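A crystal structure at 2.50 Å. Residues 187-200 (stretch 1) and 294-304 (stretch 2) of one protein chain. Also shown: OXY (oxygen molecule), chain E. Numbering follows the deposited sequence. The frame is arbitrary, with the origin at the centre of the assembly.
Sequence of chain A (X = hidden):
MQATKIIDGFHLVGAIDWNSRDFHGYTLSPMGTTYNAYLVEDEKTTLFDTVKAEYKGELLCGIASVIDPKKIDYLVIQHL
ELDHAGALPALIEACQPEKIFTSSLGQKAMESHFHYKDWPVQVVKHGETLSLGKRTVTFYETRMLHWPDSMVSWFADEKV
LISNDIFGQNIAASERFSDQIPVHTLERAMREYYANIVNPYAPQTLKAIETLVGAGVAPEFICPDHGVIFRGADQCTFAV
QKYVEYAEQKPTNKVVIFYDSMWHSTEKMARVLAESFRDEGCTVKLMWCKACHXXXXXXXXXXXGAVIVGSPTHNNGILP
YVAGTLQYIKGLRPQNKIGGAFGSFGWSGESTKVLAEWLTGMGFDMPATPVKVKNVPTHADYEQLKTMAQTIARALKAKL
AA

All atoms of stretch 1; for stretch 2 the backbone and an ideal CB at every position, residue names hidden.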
# COMPACT_ATOMS: atom_id res chain seq x y z
N GLU A 187 14.01 10.11 -22.14
CA GLU A 187 12.72 10.79 -21.99
C GLU A 187 11.84 10.10 -20.96
O GLU A 187 11.23 10.76 -20.12
CB GLU A 187 11.99 10.88 -23.32
CG GLU A 187 10.94 12.00 -23.37
CD GLU A 187 9.59 11.54 -22.86
OE1 GLU A 187 9.28 10.35 -23.13
OE2 GLU A 187 8.89 12.32 -22.19
N ARG A 188 11.75 8.78 -21.05
CA ARG A 188 10.90 8.03 -20.13
C ARG A 188 11.32 8.31 -18.70
O ARG A 188 10.51 8.51 -17.80
CB ARG A 188 10.96 6.55 -20.46
CG ARG A 188 10.22 5.64 -19.50
CD ARG A 188 8.77 6.06 -19.28
NE ARG A 188 8.22 5.53 -18.05
CZ ARG A 188 7.10 4.84 -17.91
NH1 ARG A 188 6.34 4.56 -18.96
NH2 ARG A 188 6.73 4.41 -16.70
N ALA A 189 12.63 8.34 -18.46
CA ALA A 189 13.12 8.58 -17.10
C ALA A 189 12.86 10.01 -16.65
O ALA A 189 12.66 10.31 -15.47
CB ALA A 189 14.61 8.26 -17.03
N MET A 190 12.87 10.94 -17.61
CA MET A 190 12.59 12.32 -17.20
C MET A 190 11.15 12.46 -16.71
O MET A 190 10.87 13.10 -15.70
CB MET A 190 12.82 13.27 -18.37
CG MET A 190 14.30 13.48 -18.67
SD MET A 190 14.44 14.40 -20.22
CE MET A 190 13.63 15.92 -19.71
N ARG A 191 10.27 11.84 -17.48
CA ARG A 191 8.85 11.90 -17.15
C ARG A 191 8.62 11.15 -15.84
O ARG A 191 7.91 11.64 -14.96
CB ARG A 191 8.03 11.35 -18.31
CG ARG A 191 6.63 10.87 -18.00
CD ARG A 191 5.83 10.62 -19.28
NE ARG A 191 4.90 11.72 -19.53
CZ ARG A 191 4.93 12.51 -20.59
NH1 ARG A 191 5.85 12.32 -21.53
NH2 ARG A 191 4.04 13.49 -20.71
N GLU A 192 9.25 9.98 -15.71
CA GLU A 192 9.04 9.20 -14.49
C GLU A 192 9.47 10.03 -13.29
O GLU A 192 8.84 10.04 -12.24
CB GLU A 192 9.81 7.89 -14.53
CG GLU A 192 9.27 6.91 -15.56
CD GLU A 192 9.92 5.54 -15.45
OE1 GLU A 192 10.95 5.45 -14.75
OE2 GLU A 192 9.38 4.58 -16.04
N TYR A 193 10.58 10.74 -13.50
CA TYR A 193 11.05 11.62 -12.44
C TYR A 193 10.06 12.76 -12.23
O TYR A 193 9.62 13.01 -11.10
CB TYR A 193 12.45 12.15 -12.77
CG TYR A 193 12.97 12.94 -11.58
CD1 TYR A 193 13.52 12.28 -10.50
CD2 TYR A 193 12.88 14.33 -11.54
CE1 TYR A 193 13.99 12.99 -9.41
CE2 TYR A 193 13.35 15.04 -10.46
CZ TYR A 193 13.90 14.36 -9.39
OH TYR A 193 14.37 15.06 -8.30
N TYR A 194 9.68 13.47 -13.29
CA TYR A 194 8.74 14.57 -13.14
C TYR A 194 7.44 14.10 -12.48
O TYR A 194 6.96 14.73 -11.53
CB TYR A 194 8.39 15.24 -14.48
CG TYR A 194 7.62 16.53 -14.30
CD1 TYR A 194 8.31 17.73 -14.14
CD2 TYR A 194 6.23 16.58 -14.27
CE1 TYR A 194 7.63 18.92 -13.97
CE2 TYR A 194 5.54 17.76 -14.09
CZ TYR A 194 6.25 18.93 -13.95
OH TYR A 194 5.58 20.13 -13.77
N ALA A 195 6.87 13.04 -13.03
CA ALA A 195 5.52 12.63 -12.64
C ALA A 195 5.41 12.33 -11.16
O ALA A 195 4.35 12.57 -10.57
CB ALA A 195 5.08 11.42 -13.46
N ASN A 196 6.49 11.81 -10.57
CA ASN A 196 6.43 11.40 -9.17
C ASN A 196 7.00 12.37 -8.16
O ASN A 196 6.94 12.07 -6.96
CB ASN A 196 7.14 10.04 -9.03
CG ASN A 196 6.22 8.97 -9.62
OD1 ASN A 196 5.27 8.55 -8.95
ND2 ASN A 196 6.51 8.60 -10.85
N ILE A 197 7.53 13.52 -8.56
CA ILE A 197 7.93 14.47 -7.52
C ILE A 197 7.62 15.93 -7.84
O ILE A 197 7.28 16.70 -6.94
CB ILE A 197 9.43 14.36 -7.19
CG1 ILE A 197 9.89 15.40 -6.17
CG2 ILE A 197 10.25 14.40 -8.46
CD1 ILE A 197 10.58 14.79 -4.97
N VAL A 198 7.72 16.34 -9.10
CA VAL A 198 7.47 17.74 -9.42
C VAL A 198 6.02 18.02 -9.82
O VAL A 198 5.58 19.17 -9.74
CB VAL A 198 8.38 18.22 -10.58
CG1 VAL A 198 8.25 19.71 -10.78
CG2 VAL A 198 9.83 17.86 -10.30
N ASN A 199 5.27 17.01 -10.23
CA ASN A 199 3.94 17.19 -10.77
C ASN A 199 3.02 18.09 -9.98
O ASN A 199 2.34 18.95 -10.55
CB ASN A 199 3.23 15.83 -10.91
CG ASN A 199 2.23 15.92 -12.06
OD1 ASN A 199 2.61 15.81 -13.22
ND2 ASN A 199 0.97 16.14 -11.70
N PRO A 200 2.92 17.99 -8.66
CA PRO A 200 2.01 18.90 -7.95
C PRO A 200 2.39 20.37 -8.14
O PRO A 200 1.55 21.24 -7.91
CB PRO A 200 2.17 18.51 -6.48
CG PRO A 200 3.48 17.79 -6.43
CD PRO A 200 3.58 17.05 -7.75
N UNK A 294 2.90 2.12 -6.93
CA UNK A 294 2.12 3.35 -7.12
C UNK A 294 2.87 4.33 -8.01
O UNK A 294 2.29 5.08 -8.79
CB UNK A 294 1.80 4.00 -5.77
N UNK A 295 4.20 4.35 -7.92
CA UNK A 295 4.92 5.34 -8.73
C UNK A 295 4.76 4.99 -10.21
O UNK A 295 4.66 5.90 -11.04
CB UNK A 295 6.40 5.39 -8.34
N UNK A 296 4.73 3.71 -10.53
CA UNK A 296 4.57 3.23 -11.90
C UNK A 296 3.23 3.65 -12.49
O UNK A 296 3.13 4.13 -13.61
CB UNK A 296 4.70 1.71 -11.95
N UNK A 297 2.19 3.43 -11.69
CA UNK A 297 0.86 3.81 -12.18
C UNK A 297 0.86 5.30 -12.47
O UNK A 297 0.31 5.77 -13.46
CB UNK A 297 -0.23 3.45 -11.17
N UNK A 298 1.51 6.05 -11.58
CA UNK A 298 1.55 7.50 -11.75
C UNK A 298 2.22 7.87 -13.07
O UNK A 298 1.77 8.74 -13.80
CB UNK A 298 2.29 8.16 -10.58
N UNK A 299 3.32 7.18 -13.37
CA UNK A 299 4.05 7.55 -14.58
C UNK A 299 3.16 7.35 -15.79
O UNK A 299 3.19 8.14 -16.73
CB UNK A 299 5.34 6.73 -14.72
N UNK A 300 2.37 6.27 -15.74
CA UNK A 300 1.49 5.99 -16.87
C UNK A 300 0.39 7.03 -16.91
O UNK A 300 -0.10 7.42 -17.96
CB UNK A 300 0.90 4.58 -16.78
N UNK A 301 0.01 7.50 -15.72
CA UNK A 301 -1.13 8.41 -15.64
C UNK A 301 -0.74 9.80 -16.11
O UNK A 301 -1.59 10.56 -16.57
CB UNK A 301 -1.67 8.47 -14.21
N UNK A 302 0.55 10.11 -16.00
CA UNK A 302 1.06 11.42 -16.34
C UNK A 302 0.58 11.91 -17.70
O UNK A 302 0.20 13.06 -17.86
CB UNK A 302 2.59 11.40 -16.31
N UNK A 303 0.57 11.02 -18.69
CA UNK A 303 0.15 11.42 -20.03
C UNK A 303 -1.13 10.70 -20.43
O UNK A 303 -1.49 10.68 -21.61
CB UNK A 303 1.26 11.14 -21.05
N UNK A 304 -1.86 10.12 -19.49
CA UNK A 304 -3.15 9.52 -19.84
C UNK A 304 -4.26 10.56 -19.86
O UNK A 304 -4.15 11.56 -19.14
CB UNK A 304 -3.50 8.40 -18.86
O1 OXY E . 14.94 14.24 -5.17
O2 OXY E . 14.00 13.74 -4.61

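The two helices, 187-198 and 294-302, cross at 107° with axes 8.7 Å apart at closest approach. The nearest CA pair, Glu 192 and position 299 at 5.3 Å, marks the tightest point, so side-chain size should matter most there.

Position 294 has helical angles (-59/-34) and a sideways CB with nothing of stretch 1 within 5.5 Å; the contact sets almost no restriction. It is His 294, in rotamer p.

At position 295 the ideal CB lies 3.4 Å from Asn 196 OD1, and the backbone O receives a hydrogen bond from Asn 196 ND2 (3.3 Å, 145°). With the amide this close, a small residue such as Ala, Ser or Gly would suit. The residue is Ser 295, chi1 61°; the cross-helix hydrogen bond uses its carbonyl rather than its hydroxyl.

Positions 296 and 297 point CB away from stretch 1, so many residues would do. They are Gln 296, whose backbone O accepts from a water that also accepts from Arg 188 NH2, and Ile 297.

Position 298 points toward stretch 1. Its ideal CB is 3.4 Å from Asn 196 OD1 and 4.9 Å from Ala 195 O, and beyond lie Ala 195 CB and Asn 199. A flexible apolar chain, Met or Leu, would suit, and a longer polar one is conceivable. Met 298 (t, p, t) fills the space: CG packs 4.2 Å from Ala 195 CB, while CE reaches 3.5 Å from Ala 195 O and 4.2 Å from Asn 199 CG.

Position 299 also points toward stretch 1, its ideal CB 3.4 Å from Arg 188 NH2, 4.0 Å from Glu 192 CG and 4.5 Å from Asn 196 ND2. Such crowding favours Gly, Ala or Ser. Ser 299 adopts m, which sets OG 3.6 Å from Glu 192 CG and 3.2 Å from Asn 196 ND2; OG donates to Ser 295 O within its own helix (3.2 Å).

Position 300 has CB pointing away, yet the Arg 188 guanidinium lies within reach of a long chain. An acid would answer its charge; Gln could offer an acceptor. Glu 300 (m, m) curls back, and OE2 accepts from Arg 188 NH1 at 3.1 Å and 167°, at the guanidinium edge, in a salt bridge. The water at 296 also donates to OE2.

Position 301 is sideways and free of contact; Ile 301 makes none.

Position 302 points toward stretch 1, with its ideal CB 3.8 Å from Ala 195 CB and 4.0 Å from Arg 191 NE. A short acceptor, Ser, Thr or Asp, or simply Ala, would fit. In Ser 302 (p), OG accepts a weak bond from Arg 191 NE (3.0 Å, 135°) and donates to Ser 299 O (2.6 Å).

Position 303, at -114/17, has its ideal CB 3.7 Å from Arg 191 NH2, inviting an acid or a neutral polar residue. Asp 303 lays CB over one guanidinium face, while OD2, 4.3 Å from Arg 191 NE and out of plane, contributes charge only.

Position 304 is out of reach; it is Ala 304.

Stretch 2, residues 294-304: HSQIMSEISDA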
# COMPACT_ATOMS: atom_id res chain seq x y z
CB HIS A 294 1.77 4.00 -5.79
CG HIS A 294 2.84 4.20 -4.78
ND1 HIS A 294 3.00 3.34 -3.71
CD2 HIS A 294 3.79 5.15 -4.63
CE1 HIS A 294 4.01 3.75 -2.96
NE2 HIS A 294 4.51 4.85 -3.50
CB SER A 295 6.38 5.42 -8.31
OG SER A 295 7.05 4.19 -8.48
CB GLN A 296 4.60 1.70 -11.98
CG GLN A 296 5.83 1.10 -12.64
CD GLN A 296 6.52 0.15 -11.67
OE1 GLN A 296 6.44 -1.07 -11.78
NE2 GLN A 296 7.20 0.74 -10.69
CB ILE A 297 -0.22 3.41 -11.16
CG1 ILE A 297 -0.39 1.89 -11.07
CG2 ILE A 297 -1.53 4.11 -11.46
CD1 ILE A 297 -0.87 1.38 -9.74
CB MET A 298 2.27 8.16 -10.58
CG MET A 298 2.37 9.68 -10.69
SD MET A 298 0.73 10.44 -10.66
CE MET A 298 1.08 11.96 -11.55
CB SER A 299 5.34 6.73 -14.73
OG SER A 299 6.19 6.94 -13.61
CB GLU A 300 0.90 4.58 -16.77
CG GLU A 300 1.93 3.46 -16.88
CD GLU A 300 2.76 3.52 -18.14
OE1 GLU A 300 2.32 4.17 -19.13
OE2 GLU A 300 3.86 2.92 -18.16
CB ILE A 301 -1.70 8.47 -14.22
CG1 ILE A 301 -2.58 7.27 -13.84
CG2 ILE A 301 -2.48 9.76 -14.00
CD1 ILE A 301 -2.82 7.20 -12.35
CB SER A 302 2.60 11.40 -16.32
OG SER A 302 3.09 10.63 -17.39
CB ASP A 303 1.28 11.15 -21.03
CG ASP A 303 1.70 9.69 -21.00
OD1 ASP A 303 1.36 9.00 -20.01
OD2 ASP A 303 2.36 9.22 -21.95
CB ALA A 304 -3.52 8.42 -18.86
O HOH W 1 4.89 2.34 -15.40
O HOH W 2 2.49 15.28 -18.84
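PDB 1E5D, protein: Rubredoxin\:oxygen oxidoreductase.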